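Local coordinates for hypothetical nigD-like protein (Bacteroides caccae, PDB 3QWN), which is of unproven function but, as a NigD-like protein, is probably an immunity protein that protects its producer against a bacteriocin-type toxin, at residues K11-T16 against P30-A35; V17-D22 against S45-N50; V55-E60 against A70-L75; V103-G108 against P205-V210; Y111-L116 against Y163-L168. One frame throughout, in Å; residues are numbered along the deposited sequence.

Contact 1: K11-T16 against P30-A35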
# COMPACT_ATOMS: atom_id res chain seq x y z
N LYS A 11 16.66 3.60 1.57
CA LYS A 11 15.68 3.12 2.54
C LYS A 11 14.44 4.02 2.44
O LYS A 11 14.54 5.24 2.57
CB LYS A 11 16.29 3.11 3.96
CG LYS A 11 15.54 2.23 4.96
N LEU A 12 13.27 3.43 2.16
CA LEU A 12 12.01 4.13 1.96
C LEU A 12 10.99 3.79 3.00
O LEU A 12 10.87 2.64 3.39
CB LEU A 12 11.45 3.78 0.57
CG LEU A 12 12.23 4.26 -0.65
CD1 LEU A 12 11.56 3.79 -1.92
CD2 LEU A 12 12.34 5.79 -0.70
N GLU A 13 10.23 4.76 3.43
CA GLU A 13 9.15 4.60 4.41
C GLU A 13 7.79 4.99 3.82
O GLU A 13 7.74 5.86 2.96
CB GLU A 13 9.40 5.51 5.61
CG GLU A 13 10.30 4.97 6.71
CD GLU A 13 10.42 5.93 7.89
OE1 GLU A 13 9.38 6.33 8.48
OE2 GLU A 13 11.58 6.32 8.17
N PHE A 14 6.71 4.38 4.31
CA PHE A 14 5.31 4.71 4.00
C PHE A 14 4.98 5.93 4.81
O PHE A 14 5.08 5.88 6.05
CB PHE A 14 4.36 3.52 4.36
CG PHE A 14 4.41 2.31 3.45
CD1 PHE A 14 5.50 1.45 3.47
CD2 PHE A 14 3.37 2.05 2.56
CE1 PHE A 14 5.56 0.36 2.58
CE2 PHE A 14 3.42 0.95 1.70
CZ PHE A 14 4.51 0.10 1.73
N VAL A 15 4.64 7.03 4.16
CA VAL A 15 4.29 8.30 4.83
C VAL A 15 3.13 8.94 4.08
O VAL A 15 2.73 8.49 2.98
CB VAL A 15 5.50 9.31 4.92
CG1 VAL A 15 6.68 8.74 5.74
CG2 VAL A 15 5.98 9.79 3.54
N THR A 16 2.61 10.02 4.67
CA THR A 16 1.64 10.91 4.06
C THR A 16 2.32 12.28 3.92
O THR A 16 3.04 12.70 4.81
CB THR A 16 0.33 10.95 4.85
OG1 THR A 16 -0.18 9.62 4.97
CG2 THR A 16 -0.73 11.81 4.18
N PRO A 30 4.70 10.71 9.38
CA PRO A 30 5.18 9.32 9.46
C PRO A 30 4.07 8.41 9.96
O PRO A 30 3.13 8.88 10.57
CB PRO A 30 6.33 9.40 10.48
CG PRO A 30 6.60 10.84 10.71
CD PRO A 30 5.33 11.56 10.42
N ASP A 31 4.18 7.12 9.69
CA ASP A 31 3.16 6.19 10.17
C ASP A 31 3.30 6.00 11.69
O ASP A 31 2.30 5.94 12.41
CB ASP A 31 3.30 4.85 9.43
CG ASP A 31 2.51 4.74 8.13
OD1 ASP A 31 1.98 5.78 7.66
OD2 ASP A 31 2.39 3.61 7.61
N ASN A 32 4.55 5.99 12.18
CA ASN A 32 4.97 5.76 13.56
C ASN A 32 4.90 7.02 14.48
O ASN A 32 4.84 6.85 15.69
CB ASN A 32 6.42 5.18 13.59
CG ASN A 32 7.45 5.83 12.65
OD1 ASN A 32 7.55 7.06 12.48
ND2 ASN A 32 8.30 5.00 12.05
N GLY A 33 4.91 8.23 13.92
CA GLY A 33 4.90 9.44 14.72
C GLY A 33 3.91 10.52 14.35
O GLY A 33 2.98 10.29 13.57
N GLU A 34 4.08 11.69 14.97
CA GLU A 34 3.24 12.85 14.78
C GLU A 34 3.69 13.61 13.52
O GLU A 34 4.81 13.43 13.05
CB GLU A 34 3.35 13.74 16.04
CG GLU A 34 2.02 14.24 16.60
CD GLU A 34 1.16 13.21 17.31
OE1 GLU A 34 1.59 12.69 18.37
OE2 GLU A 34 0.04 12.95 16.83
N ALA A 35 2.81 14.44 12.97
CA ALA A 35 3.03 15.27 11.78
C ALA A 35 4.21 16.19 11.99
O ALA A 35 4.39 16.72 13.10
CB ALA A 35 1.78 16.10 11.47
O HOH W 1 6.75 6.13 8.33
O HOH W 2 0.88 8.32 7.43
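Strand 13-19 runs past the point where strand 25-30 gives way to a loop, and the two backbones come nearest at Val-15 and Pro-30, whose CA atoms are 4.8 Å apart. Beyond Pro-30 the chain turns away, and water takes over the job of joining the segments. One water donates to Phe-14 O at 2.8 Å and to Glu-13 OE1 at 2.6 Å, and accepts from the backbone N of Asp-31 at 3.1 Å. A second links Asp-31 OD1 (2.8 Å) to Thr-16 OG1 (3.0 Å). The Asp-31 carboxylate lies beside Phe-14 O, with OD1 3.5 Å from it; as both are acceptors, the water-mediated bonds and the salt bridge from Arg-54 to OD1 probably offset their repulsion. OD2 is turned to the CB of Phe-14, whose ring leads away to meet Trp-106 edge-to-face. Glu-13, its chain extended beyond CG, also accepts from Tyr-59 OH at OE1. On the apolar side, Val-15 CG1, anti to the carbonyl carbon (chi1 -61°), rests on Pro-30 CA at 4.1 Å. The water-bridged junction joins strand 13-19 to the loop after strand 25-30 in the N-terminal OB domain of the NigD-like family.

Contact 2: V17-D22 against S45-N50; sequences VKAGTD and SAISPN
Val-17, still within strand 13-19, turns its side chain toward 45-50 but barely meets it: its carbonyl O is 4.4 Å from Ile-47 CD1, while the valine itself packs on Val-55 and Leu-75. Ala-19 makes the apolar contact, its CB pressed against Ile-47 CG1 at 3.4 Å. The isoleucine places CG1 between its backbone N and carbonyl carbon (chi1 63°), the crowded position, and this swings the CG1-CD1 arm over the alanine methyl. The same CB lies beside Ser-48 O, and Ala-19 O receives a CA-H...O contact from Asn-50 CA at 3.3 Å. At Gly-20 the strand has ended and the backbone does the work: Gly-20 O accepts from Asn-50 N at 3.0 Å, with an N-H...O angle of 146° and the donor well above the carbonyl plane. Pro-49 CA lies 3.4 Å from that oxygen, so Gly-20 O is approached by both Asn-50 N-H and the CA-H of Pro-49. Thr-21 O packs against Pro-49 CB at 3.5 Å, and Thr-21 CG2 lies alongside the Asn-50 amide, 3.8 Å from OD1, the two side chains pointing the same way. Half of the touching residues are exposed, and the pairing is one of loop against strand end: the turn after 13-19 and the loop leading into 52-63 meet at one end of the OB domain's curved sheet.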
# COMPACT_ATOMS: atom_id res chain seq x y z
N VAL A 17 2.18 12.91 2.78
CA VAL A 17 2.72 14.27 2.58
C VAL A 17 1.56 15.19 2.26
O VAL A 17 0.58 14.75 1.67
CB VAL A 17 3.85 14.39 1.53
CG1 VAL A 17 5.10 13.66 1.99
CG2 VAL A 17 3.41 13.91 0.15
N LYS A 18 1.66 16.47 2.67
CA LYS A 18 0.69 17.52 2.36
C LYS A 18 1.43 18.65 1.69
O LYS A 18 2.59 18.94 2.04
CB LYS A 18 -0.07 18.04 3.60
CG LYS A 18 -0.57 16.96 4.54
CD LYS A 18 -1.67 17.44 5.48
CE LYS A 18 -2.23 16.22 6.20
NZ LYS A 18 -3.20 16.54 7.29
N ALA A 19 0.75 19.25 0.70
CA ALA A 19 1.15 20.41 -0.05
C ALA A 19 0.35 21.61 0.42
O ALA A 19 -0.78 21.48 0.92
CB ALA A 19 0.92 20.19 -1.53
N GLY A 20 0.93 22.79 0.24
CA GLY A 20 0.29 24.04 0.54
C GLY A 20 -0.20 24.64 -0.76
O GLY A 20 -0.35 23.93 -1.76
N THR A 21 -0.36 25.96 -0.76
CA THR A 21 -0.98 26.69 -1.85
C THR A 21 -0.21 26.66 -3.16
O THR A 21 -0.85 26.84 -4.22
CB THR A 21 -1.29 28.10 -1.40
OG1 THR A 21 -0.07 28.79 -1.11
CG2 THR A 21 -2.19 28.11 -0.17
N ASP A 22 1.13 26.41 -3.12
CA ASP A 22 1.94 26.41 -4.33
C ASP A 22 2.30 24.96 -4.80
O ASP A 22 3.00 24.81 -5.81
CB ASP A 22 3.20 27.28 -4.12
CG ASP A 22 4.17 26.76 -3.07
OD1 ASP A 22 3.81 25.81 -2.33
OD2 ASP A 22 5.28 27.33 -2.97
N SER A 45 9.80 18.49 -5.25
CA SER A 45 8.55 17.92 -5.73
C SER A 45 7.42 18.92 -5.60
O SER A 45 7.48 19.87 -4.82
CB SER A 45 8.21 16.66 -4.95
OG SER A 45 9.18 15.68 -5.22
N ALA A 46 6.38 18.67 -6.39
CA ALA A 46 5.19 19.50 -6.43
C ALA A 46 3.97 18.61 -6.62
O ALA A 46 3.89 17.91 -7.63
CB ALA A 46 5.31 20.50 -7.57
N ILE A 47 3.04 18.60 -5.67
CA ILE A 47 1.79 17.86 -5.89
C ILE A 47 0.67 18.94 -6.10
O ILE A 47 0.97 20.13 -6.26
CB ILE A 47 1.50 16.80 -4.81
CG1 ILE A 47 1.31 17.44 -3.42
CG2 ILE A 47 2.58 15.70 -4.83
CD1 ILE A 47 0.69 16.55 -2.34
N SER A 48 -0.60 18.51 -6.23
CA SER A 48 -1.72 19.42 -6.42
C SER A 48 -1.88 20.31 -5.19
O SER A 48 -1.81 19.81 -4.05
CB SER A 48 -3.01 18.65 -6.71
OG SER A 48 -4.04 19.56 -7.06
N PRO A 49 -2.07 21.63 -5.39
CA PRO A 49 -2.16 22.55 -4.24
C PRO A 49 -3.18 22.12 -3.18
O PRO A 49 -4.33 21.75 -3.51
CB PRO A 49 -2.56 23.89 -4.88
CG PRO A 49 -1.94 23.81 -6.24
CD PRO A 49 -2.16 22.39 -6.67
N ASN A 50 -2.74 22.16 -1.91
CA ASN A 50 -3.57 21.86 -0.75
C ASN A 50 -4.17 20.46 -0.80
O ASN A 50 -5.36 20.28 -0.52
CB ASN A 50 -4.70 22.91 -0.62
CG ASN A 50 -4.23 24.31 -0.31
OD1 ASN A 50 -3.39 24.56 0.58
ND2 ASN A 50 -4.82 25.26 -0.98

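Contact 3: V55-E60 against A70-L75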
# COMPACT_ATOMS: atom_id res chain seq x y z
N VAL A 55 2.57 8.27 0.04
CA VAL A 55 3.76 8.09 -0.80
C VAL A 55 4.86 7.30 -0.06
O VAL A 55 4.78 7.09 1.14
CB VAL A 55 4.34 9.50 -1.23
CG1 VAL A 55 3.40 10.25 -2.18
CG2 VAL A 55 4.70 10.37 -0.02
N MSE A 56 5.93 6.92 -0.81
CA MSE A 56 7.18 6.35 -0.30
C MSE A 56 8.21 7.50 -0.18
O MSE A 56 8.29 8.39 -1.05
CB MSE A 56 7.72 5.21 -1.20
CG MSE A 56 6.75 4.03 -1.28
SE MSE A 56 6.26 3.31 0.50
CE MSE A 56 8.03 2.73 1.07
N SER A 57 8.98 7.52 0.89
CA SER A 57 9.93 8.62 1.05
C SER A 57 11.15 8.22 1.84
O SER A 57 11.07 7.48 2.82
CB SER A 57 9.25 9.79 1.77
OG SER A 57 10.06 10.94 1.91
N ASN A 58 12.27 8.81 1.44
CA ASN A 58 13.50 8.83 2.18
C ASN A 58 13.57 10.24 2.79
O ASN A 58 13.60 11.24 2.06
CB ASN A 58 14.74 8.50 1.35
CG ASN A 58 16.00 8.48 2.18
OD1 ASN A 58 16.74 9.43 2.22
ND2 ASN A 58 16.22 7.44 2.95
N TYR A 59 13.54 10.31 4.10
CA TYR A 59 13.56 11.58 4.80
C TYR A 59 14.27 11.40 6.12
O TYR A 59 14.36 10.28 6.62
CB TYR A 59 12.09 12.09 5.03
CG TYR A 59 11.37 11.36 6.14
CD1 TYR A 59 10.77 10.12 5.91
CD2 TYR A 59 11.32 11.88 7.43
CE1 TYR A 59 10.09 9.44 6.93
CE2 TYR A 59 10.67 11.20 8.46
CZ TYR A 59 10.05 9.98 8.21
OH TYR A 59 9.40 9.31 9.22
N GLU A 60 14.66 12.51 6.74
CA GLU A 60 15.20 12.42 8.08
C GLU A 60 14.55 13.48 8.96
O GLU A 60 14.11 14.52 8.47
CB GLU A 60 16.73 12.46 8.11
CG GLU A 60 17.40 13.82 8.04
CD GLU A 60 18.89 13.72 8.27
OE1 GLU A 60 19.33 12.77 8.96
OE2 GLU A 60 19.62 14.61 7.79
N ALA A 70 11.20 17.84 9.26
CA ALA A 70 11.55 16.80 8.31
C ALA A 70 12.28 17.39 7.12
O ALA A 70 11.86 18.43 6.62
CB ALA A 70 10.30 16.06 7.83
N VAL A 71 13.34 16.71 6.66
CA VAL A 71 14.12 16.98 5.45
C VAL A 71 13.86 15.80 4.51
O VAL A 71 14.13 14.65 4.90
CB VAL A 71 15.62 17.23 5.72
CG1 VAL A 71 16.37 17.45 4.41
CG2 VAL A 71 15.78 18.43 6.62
N ILE A 72 13.28 16.06 3.32
CA ILE A 72 12.94 15.01 2.36
C ILE A 72 14.07 14.86 1.36
O ILE A 72 14.47 15.82 0.72
CB ILE A 72 11.57 15.28 1.66
CG1 ILE A 72 10.42 15.33 2.70
CG2 ILE A 72 11.27 14.25 0.54
CD1 ILE A 72 9.14 15.99 2.17
N TYR A 73 14.54 13.63 1.19
CA TYR A 73 15.63 13.31 0.25
C TYR A 73 15.08 12.64 -0.99
O TYR A 73 15.63 12.84 -2.07
CB TYR A 73 16.72 12.45 0.93
CG TYR A 73 17.44 13.23 2.01
CD1 TYR A 73 18.42 14.18 1.69
CD2 TYR A 73 17.10 13.08 3.35
CE1 TYR A 73 19.02 14.96 2.67
CE2 TYR A 73 17.72 13.83 4.34
CZ TYR A 73 18.67 14.78 4.00
OH TYR A 73 19.29 15.52 4.99
N SER A 74 14.00 11.85 -0.87
CA SER A 74 13.35 11.21 -2.04
C SER A 74 11.88 11.01 -1.79
O SER A 74 11.47 10.90 -0.66
CB SER A 74 14.03 9.91 -2.46
OG SER A 74 13.61 8.83 -1.66
N LEU A 75 11.10 11.05 -2.86
CA LEU A 75 9.66 10.82 -2.88
C LEU A 75 9.29 10.04 -4.07
O LEU A 75 9.80 10.31 -5.16
CB LEU A 75 8.84 12.12 -2.93
CG LEU A 75 8.67 12.94 -1.68
CD1 LEU A 75 7.98 14.27 -2.02
CD2 LEU A 75 7.87 12.20 -0.59
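Two carbonyl oxygens share the distinction of being held twice, and Asn-58 O is gripped the more tightly. It accepts from Tyr-73 N at 2.7 Å and from Ser-74 N at 3.0 Å, both donors lying in its carbonyl plane. Ser-74 O is the other: Asn-58 N reaches it at 3.1 Å from above the carbonyl plane, while Ser-57 OG, anti to its own backbone N (chi1 -177°), donates nearly along the C=O axis at 2.9 Å. With Tyr-73 and Ser-74 both facing Asn-58, the arrangement is a classic beta bulge in the hairpin formed by strands 52-63 and 68-77 of the OB domain, and the register slips by one residue between Asn-58 and Tyr-59. Beyond the bulge ordinary antiparallel pairing resumes, Glu-60 and Val-71 exchanging two backbone bonds, of which Val-71 N to Glu-60 O is the straighter (173° at the hydrogen). The bulge also brings Tyr-73 alongside the face bearing Asn-58 and Glu-60. Its OH donates to Glu-60 OE2 at 3.0 Å, meeting the carboxylate from above its plane, while Glu-60 CG lies in the plane of the ring at its edge, 3.7 Å from CE2. Asn-58 OD1 sits 3.3 Å from Tyr-73 CB, and the ND2 of the same amide binds Lys-11 O. Ser-57, Tyr-59, Ile-72 and Leu-75 point to the other face, where Leu-75 CD2 nestles against Val-55 CG2 at 3.7 Å and Tyr-59 reaches out to bond Glu-13 through its OH.

Contact 4: V103-G108 against P205-V210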
# COMPACT_ATOMS: atom_id res chain seq x y z
N VAL A 103 7.33 -9.24 0.75
CA VAL A 103 8.54 -8.98 1.56
C VAL A 103 8.12 -8.68 3.01
O VAL A 103 8.70 -9.21 3.93
CB VAL A 103 9.36 -7.81 0.94
CG1 VAL A 103 10.55 -7.44 1.83
CG2 VAL A 103 9.83 -8.18 -0.46
N SER A 104 7.15 -7.77 3.19
CA SER A 104 6.63 -7.32 4.46
C SER A 104 5.18 -6.88 4.27
O SER A 104 4.83 -6.41 3.20
CB SER A 104 7.51 -6.19 5.00
OG SER A 104 7.13 -5.71 6.28
N ILE A 105 4.31 -7.15 5.24
CA ILE A 105 2.87 -6.83 5.18
C ILE A 105 2.39 -6.49 6.60
O ILE A 105 2.80 -7.16 7.56
CB ILE A 105 2.06 -8.00 4.53
CG1 ILE A 105 0.57 -7.59 4.29
CG2 ILE A 105 2.24 -9.36 5.29
CD1 ILE A 105 -0.17 -8.49 3.32
N TRP A 106 1.63 -5.42 6.75
CA TRP A 106 1.17 -5.00 8.08
C TRP A 106 0.05 -4.00 8.00
O TRP A 106 -0.10 -3.27 7.00
CB TRP A 106 2.33 -4.38 8.93
CG TRP A 106 2.82 -3.05 8.42
CD1 TRP A 106 2.44 -1.82 8.86
CD2 TRP A 106 3.71 -2.83 7.32
NE1 TRP A 106 3.01 -0.84 8.09
CE2 TRP A 106 3.81 -1.43 7.15
CE3 TRP A 106 4.48 -3.67 6.49
CZ2 TRP A 106 4.64 -0.86 6.17
CZ3 TRP A 106 5.25 -3.10 5.49
CH2 TRP A 106 5.31 -1.72 5.32
N LEU A 107 -0.72 -3.92 9.07
CA LEU A 107 -1.76 -2.92 9.21
C LEU A 107 -1.13 -1.65 9.80
O LEU A 107 -0.29 -1.73 10.70
CB LEU A 107 -2.89 -3.43 10.11
CG LEU A 107 -3.75 -4.57 9.60
CD1 LEU A 107 -4.63 -5.08 10.71
CD2 LEU A 107 -4.60 -4.14 8.40
N GLY A 108 -1.51 -0.50 9.25
CA GLY A 108 -1.01 0.76 9.75
C GLY A 108 -1.67 1.98 9.15
O GLY A 108 -1.80 2.08 7.93
N PRO A 205 -3.96 -16.45 11.14
CA PRO A 205 -5.41 -16.24 11.40
C PRO A 205 -6.03 -15.05 10.64
O PRO A 205 -7.24 -14.86 10.70
CB PRO A 205 -5.42 -15.95 12.91
CG PRO A 205 -4.13 -15.18 13.13
CD PRO A 205 -3.13 -15.76 12.15
N GLY A 206 -5.21 -14.29 9.94
CA GLY A 206 -5.60 -13.09 9.21
C GLY A 206 -5.22 -11.86 10.01
O GLY A 206 -4.74 -11.98 11.13
N PHE A 207 -5.45 -10.65 9.46
CA PHE A 207 -5.13 -9.40 10.15
C PHE A 207 -6.37 -8.86 10.86
O PHE A 207 -7.35 -8.48 10.21
CB PHE A 207 -4.52 -8.35 9.19
CG PHE A 207 -3.39 -8.83 8.30
CD1 PHE A 207 -2.07 -8.78 8.72
CD2 PHE A 207 -3.65 -9.27 7.01
CE1 PHE A 207 -1.04 -9.21 7.88
CE2 PHE A 207 -2.61 -9.72 6.19
CZ PHE A 207 -1.32 -9.70 6.63
N GLU A 208 -6.36 -8.86 12.20
CA GLU A 208 -7.49 -8.38 13.01
C GLU A 208 -7.28 -6.94 13.42
O GLU A 208 -6.19 -6.55 13.84
CB GLU A 208 -7.69 -9.26 14.23
CG GLU A 208 -9.15 -9.38 14.62
CD GLU A 208 -9.39 -10.17 15.89
OE1 GLU A 208 -9.23 -11.41 15.86
OE2 GLU A 208 -9.73 -9.55 16.92
N TYR A 209 -8.33 -6.14 13.27
CA TYR A 209 -8.26 -4.73 13.62
C TYR A 209 -9.66 -4.16 13.90
O TYR A 209 -10.67 -4.69 13.41
CB TYR A 209 -7.52 -3.95 12.52
CG TYR A 209 -8.39 -3.28 11.48
CD1 TYR A 209 -9.07 -4.03 10.52
CD2 TYR A 209 -8.47 -1.90 11.39
CE1 TYR A 209 -9.86 -3.42 9.55
CE2 TYR A 209 -9.24 -1.27 10.42
CZ TYR A 209 -9.96 -2.03 9.51
OH TYR A 209 -10.74 -1.40 8.57
N VAL A 210 -9.72 -3.11 14.73
CA VAL A 210 -10.95 -2.41 15.09
C VAL A 210 -10.85 -1.01 14.46
O VAL A 210 -10.05 -0.20 14.94
CB VAL A 210 -11.19 -2.38 16.62
CG1 VAL A 210 -12.45 -1.60 16.96
CG2 VAL A 210 -11.27 -3.79 17.19
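Phe-207 and Ile-105 cross at about a right angle, the ring reaching across from strand 196-209 so that its tip lands among the isoleucine branches. CZ is the atom that touches: it lies 3.7 Å from both CG1 and CD1 of Ile-105, and CG2 is scarcely farther at 3.8 Å. Ile-105 presents this surface because CG1 is anti to the backbone N (chi1 -173°) and CG2 takes the crowded place between N and the carbonyl carbon. The other end of Phe-207 is held by Leu-107, which crosses it obliquely and sets CD1 3.6 Å from Phe-207 CB. That same methyl meets Tyr-209 CB, also at 3.6 Å, the leucine and tyrosine crossing at about a right angle; CD1 thus wedges between the bases of two aromatic side chains. Leu-107 CG is anti to the carbonyl carbon (chi1 -68°), and Glu-208 O passes near CD1 as well, while the glutamate side chain itself points away. Segments 104-108 and 206-209 run 16° from parallel, but their axes come no closer than 8.3 Å, too far for backbone pairing: alternate side chains face each other between the two sheets. One sheet contains strands 101-108 and 111-120, the other 181-190 and 196-209, in the C-terminal beta sandwich. Ile-105 also packs on Phe-185 and Tyr-202, and Leu-107 on Leu-112 and Leu-168, which extends the apolar layer. Without polar pairing between the segments, the contact rests on apolar packing alone, with side chains that are partly exposed, consistent with a place near the edge of the sandwich.

Contact 5: Y111-L116 against Y163-L168; sequences YLNMIL and YLSVPL
Strands 111-120 and 158-167 are neighbours in the three-stranded antiparallel sheet of the C-terminal beta sandwich, lying close to the centre of the chain. Leu-112 and Val-166 form one hydrogen-bonded pair, Leu-112 N giving to Val-166 O at 2.9 Å on a carbonyl lone pair. Met-114 (selenomethionine) and Leu-164 form the next, with Leu-164 N to Met-114 O at 3.0 Å and almost straight (175°). Between them, in a non-hydrogen-bonded pair, Ser-165 OG donates to Asn-113 OD1 at 2.7 Å in the plane of the amide carbonyl. Arg-54 of the OB domain also binds both OD1 and OG, so this buried polar pair is satisfied across the domain boundary. On the same face the Tyr-111 ring turns its edge to the Pro-167 N, Tyr-111 CD1 lying 3.6 Å away, and Ile-115 CG1 runs alongside Tyr-163, 3.9 Å from Tyr-163 CD1. The opposite face is apolar: Met-114 CG and Leu-164 CB lie side by side at 3.7 Å, and the end of Leu-116 reaches Leu-164 there, CD1 to CD1 at 3.8 Å. Leu-112, Leu-116 and Leu-164 then pack on strand 142-150. Such an apolar face packed on a second sheet is characteristic of a beta sandwich.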
# COMPACT_ATOMS: atom_id res chain seq x y z
N TYR A 111 -4.56 1.73 6.65
CA TYR A 111 -4.25 0.94 5.46
C TYR A 111 -3.73 -0.47 5.79
O TYR A 111 -3.25 -0.72 6.91
CB TYR A 111 -3.19 1.65 4.63
CG TYR A 111 -3.52 3.03 4.14
CD1 TYR A 111 -4.13 3.23 2.91
CD2 TYR A 111 -3.09 4.16 4.84
CE1 TYR A 111 -4.42 4.51 2.43
CE2 TYR A 111 -3.33 5.44 4.36
CZ TYR A 111 -3.98 5.61 3.14
OH TYR A 111 -4.18 6.89 2.65
N LEU A 112 -3.77 -1.36 4.77
CA LEU A 112 -3.11 -2.65 4.77
C LEU A 112 -1.86 -2.41 3.89
O LEU A 112 -2.00 -2.30 2.67
CB LEU A 112 -4.01 -3.81 4.29
CG LEU A 112 -3.30 -5.17 4.10
CD1 LEU A 112 -2.95 -5.81 5.45
CD2 LEU A 112 -4.10 -6.11 3.20
N ASN A 113 -0.67 -2.21 4.50
CA ASN A 113 0.56 -1.90 3.77
C ASN A 113 1.35 -3.15 3.42
O ASN A 113 1.32 -4.12 4.16
CB ASN A 113 1.45 -0.94 4.55
CG ASN A 113 0.66 0.14 5.20
OD1 ASN A 113 0.23 1.05 4.56
ND2 ASN A 113 0.29 -0.03 6.44
N MSE A 114 2.00 -3.12 2.28
CA MSE A 114 2.80 -4.24 1.86
C MSE A 114 3.86 -3.80 0.90
O MSE A 114 3.67 -2.87 0.11
CB MSE A 114 1.97 -5.41 1.25
CG MSE A 114 1.37 -5.15 -0.13
SE MSE A 114 0.01 -6.54 -0.56
CE MSE A 114 -1.36 -5.96 0.71
N ILE A 115 5.00 -4.51 1.02
CA ILE A 115 6.15 -4.41 0.15
C ILE A 115 6.18 -5.72 -0.62
O ILE A 115 6.23 -6.80 -0.02
CB ILE A 115 7.46 -4.15 0.92
CG1 ILE A 115 7.35 -2.88 1.79
CG2 ILE A 115 8.62 -4.10 -0.05
CD1 ILE A 115 8.58 -2.64 2.72
N LEU A 116 6.12 -5.62 -1.95
CA LEU A 116 6.16 -6.79 -2.81
C LEU A 116 7.47 -6.87 -3.54
O LEU A 116 8.11 -5.84 -3.78
CB LEU A 116 5.01 -6.76 -3.84
CG LEU A 116 3.58 -6.57 -3.33
CD1 LEU A 116 2.61 -6.48 -4.50
CD2 LEU A 116 3.16 -7.69 -2.36
N TYR A 163 5.10 -1.09 -3.87
CA TYR A 163 4.55 -0.66 -2.60
C TYR A 163 3.06 -0.42 -2.73
O TYR A 163 2.65 0.35 -3.58
CB TYR A 163 5.28 0.62 -2.14
CG TYR A 163 6.78 0.44 -2.07
CD1 TYR A 163 7.39 -0.13 -0.95
CD2 TYR A 163 7.60 0.81 -3.14
CE1 TYR A 163 8.78 -0.30 -0.89
CE2 TYR A 163 8.99 0.63 -3.09
CZ TYR A 163 9.57 0.11 -1.96
OH TYR A 163 10.95 -0.03 -1.92
N LEU A 164 2.26 -1.09 -1.89
CA LEU A 164 0.80 -0.96 -1.86
C LEU A 164 0.31 -0.51 -0.48
O LEU A 164 0.80 -0.98 0.53
CB LEU A 164 0.14 -2.31 -2.23
CG LEU A 164 -0.09 -2.61 -3.71
CD1 LEU A 164 1.21 -2.92 -4.46
CD2 LEU A 164 -1.01 -3.76 -3.86
N SER A 165 -0.68 0.37 -0.44
CA SER A 165 -1.35 0.81 0.77
C SER A 165 -2.82 0.69 0.48
O SER A 165 -3.35 1.50 -0.28
CB SER A 165 -0.95 2.24 1.15
OG SER A 165 0.06 2.27 2.14
N VAL A 166 -3.43 -0.41 0.92
CA VAL A 166 -4.84 -0.68 0.68
C VAL A 166 -5.70 0.11 1.69
O VAL A 166 -5.65 -0.22 2.88
CB VAL A 166 -5.17 -2.21 0.73
CG1 VAL A 166 -6.61 -2.46 0.31
CG2 VAL A 166 -4.21 -3.03 -0.12
N PRO A 167 -6.51 1.11 1.24
CA PRO A 167 -7.38 1.86 2.19
C PRO A 167 -8.45 0.98 2.84
O PRO A 167 -9.09 0.20 2.14
CB PRO A 167 -8.01 2.95 1.32
CG PRO A 167 -7.93 2.43 -0.07
CD PRO A 167 -6.67 1.62 -0.14
N LEU A 168 -8.65 1.11 4.16
CA LEU A 168 -9.61 0.28 4.89
C LEU A 168 -10.76 1.10 5.51
O LEU A 168 -11.52 0.58 6.34
CB LEU A 168 -8.89 -0.53 5.99
CG LEU A 168 -7.69 -1.38 5.59
CD1 LEU A 168 -6.97 -1.90 6.83
CD2 LEU A 168 -8.10 -2.50 4.66

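Overall arrangement
Contacts 1, 2 and 3 belong to the OB domain, contact 5 to the beta sandwich, and contact 4 spans its two layers. Contact 5 is the buried one, near the chain's centre, contacts 1 and 3 are partly buried, and contacts 2 and 4 lie at the surface, their centres about 30 Å apart. Strand 13-19 serves both contact 1 and contact 2, and its neighbour 52-63 carries contact 3. Ladder bonds dominate contacts 3 and 5, water bridges contact 1, a single backbone bond marks contact 2, and contact 4 is wholly apolar. Phe-14 ties the domains together, its ring packing on Ser-165 and Ile-115 of contact 5, while Met-56 of contact 3 touches Tyr-163.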